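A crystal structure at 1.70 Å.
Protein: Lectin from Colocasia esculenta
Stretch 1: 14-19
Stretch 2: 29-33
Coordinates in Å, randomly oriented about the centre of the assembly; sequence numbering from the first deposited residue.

Stretch 1 14-19: VLYGDG
Stretch 2 (29-33) VMQGD

A tight turn can dock against a neighbouring strand by spending its free backbone groups on it, and this lectin offers a compact example. Residues 14-16 run extended (phi/psi near -125/144, -121/140 and -163/169), then a type I' turn from Tyr16 to Gly19 reverses the chain, closed by Gly19 N to Tyr16 O at 3.0 Å. Gly17 (50/47) and Asp18 (74/18) occupy its corners; positive phi favours glycine at the first, where a CB would also crowd Tyr16 CD1.

Backbone hydrogen bonds set the register. Met30 (-91/91), at the end of the strand 29-30, donates from N to Gly19 O at 3.0 Å and accepts at O from Asp18 N at 2.9 Å, the latter more bent at 138°. The CA atoms of Gly19 (-66/146) and Met30 are 5.8 Å apart, while Asp18 and Gln31 approach to 4.2 Å between CA atoms.

One side chain extends this pattern. The CA-to-CB bond of Asp18 points away, but with chi1 m (-49°) and chi2 -55° its carboxylate returns, and OD1 accepts from Gly32 N at 2.9 Å. Gly32 turns at -66/-11. The CA-to-CB bond of Gln31 (-72/159; m, t, chi3 162°) points away overall, although its CB lies 3.6 Å from Asp18 OD1; its NE2 donates to Asp33 OD1 at 3.1 Å, bracing the loop; Asp33 is p.

A water links Gly17 N and Gln31 O, accepting from the first and donating to the second, each at 2.9 Å.

Apolar packing joins buried Leu15 (m, t), which points toward the strand, to Met30 (t, p, chi3 -108°), with Leu15 CB 4.0 Å from Met30 CB. Two van der Waals contacts fall against carbonyl oxygens: flexible Met30 passes its CG 3.4 Å from Leu15 O, and Val29 (-110/128, t) lays CG1 3.6 Å from Asp18 O. Together the stretches bury 291 Å², while the CA-to-CB bond of Tyr16 points away (p, chi2 92°).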

# COMPACT_ATOMS: atom_id res chain seq x y z
N VAL B 14 -14.45 2.71 -2.69
CA VAL B 14 -14.90 4.10 -2.68
C VAL B 14 -15.00 4.63 -1.25
O VAL B 14 -15.37 3.88 -0.33
CB VAL B 14 -16.24 4.33 -3.44
CG1 VAL B 14 -16.19 3.76 -4.87
CG2 VAL B 14 -17.44 3.78 -2.68
N LEU B 15 -14.66 5.91 -1.07
CA LEU B 15 -14.82 6.65 0.19
C LEU B 15 -15.72 7.86 -0.08
O LEU B 15 -15.58 8.51 -1.11
CB LEU B 15 -13.48 7.13 0.79
CG LEU B 15 -12.48 6.08 1.29
CD1 LEU B 15 -11.23 6.77 1.84
CD2 LEU B 15 -13.08 5.16 2.34
N TYR B 16 -16.63 8.16 0.84
CA TYR B 16 -17.56 9.30 0.71
C TYR B 16 -18.13 9.60 2.07
O TYR B 16 -17.98 8.79 2.99
CB TYR B 16 -18.70 8.96 -0.30
CG TYR B 16 -19.56 7.79 0.13
CD1 TYR B 16 -20.73 7.99 0.87
CD2 TYR B 16 -19.20 6.48 -0.18
CE1 TYR B 16 -21.50 6.92 1.30
CE2 TYR B 16 -19.96 5.40 0.26
CZ TYR B 16 -21.11 5.62 1.00
OH TYR B 16 -21.87 4.57 1.44
N GLY B 17 -18.82 10.73 2.19
CA GLY B 17 -19.53 11.10 3.41
C GLY B 17 -18.73 10.99 4.69
O GLY B 17 -19.21 10.42 5.68
N ASP B 18 -17.51 11.53 4.67
CA ASP B 18 -16.56 11.60 5.78
C ASP B 18 -15.89 10.23 6.08
O ASP B 18 -15.25 10.08 7.12
CB ASP B 18 -17.18 12.25 7.05
CG ASP B 18 -17.91 13.55 6.74
OD1 ASP B 18 -17.29 14.46 6.14
OD2 ASP B 18 -19.12 13.63 7.01
N GLY B 19 -15.98 9.30 5.11
CA GLY B 19 -15.26 8.03 5.15
C GLY B 19 -13.77 8.33 5.06
O GLY B 19 -13.39 9.33 4.43
N VAL B 29 -9.43 12.04 4.74
CA VAL B 29 -10.89 12.05 4.77
C VAL B 29 -11.52 12.56 3.47
O VAL B 29 -11.22 13.67 3.05
CB VAL B 29 -11.41 12.92 5.98
CG1 VAL B 29 -12.91 12.71 6.19
CG2 VAL B 29 -10.65 12.62 7.27
N MET B 30 -12.47 11.79 2.89
CA MET B 30 -13.29 12.28 1.78
C MET B 30 -14.51 12.90 2.43
O MET B 30 -15.48 12.20 2.74
CB MET B 30 -13.67 11.15 0.79
CG MET B 30 -14.55 11.64 -0.37
SD MET B 30 -13.66 12.77 -1.47
CE MET B 30 -14.45 14.33 -1.06
N GLN B 31 -14.43 14.20 2.71
CA GLN B 31 -15.48 14.87 3.46
C GLN B 31 -16.77 15.09 2.69
O GLN B 31 -16.78 15.13 1.45
CB GLN B 31 -14.98 16.20 4.01
CG GLN B 31 -13.71 16.05 4.83
CD GLN B 31 -13.23 17.32 5.46
OE1 GLN B 31 -12.43 17.27 6.39
NE2 GLN B 31 -13.69 18.48 4.97
N GLY B 32 -17.84 15.29 3.45
CA GLY B 32 -19.18 15.57 2.94
C GLY B 32 -19.31 16.91 2.23
O GLY B 32 -20.34 17.15 1.59
N ASP B 33 -18.28 17.79 2.34
CA ASP B 33 -18.28 19.09 1.66
C ASP B 33 -17.50 19.05 0.33
O ASP B 33 -17.18 20.10 -0.22
CB ASP B 33 -17.70 20.18 2.57
CG ASP B 33 -16.22 20.03 2.84
OD1 ASP B 33 -15.70 18.91 2.71
OD2 ASP B 33 -15.58 21.03 3.20
O HOH W 1 -18.54 13.03 0.37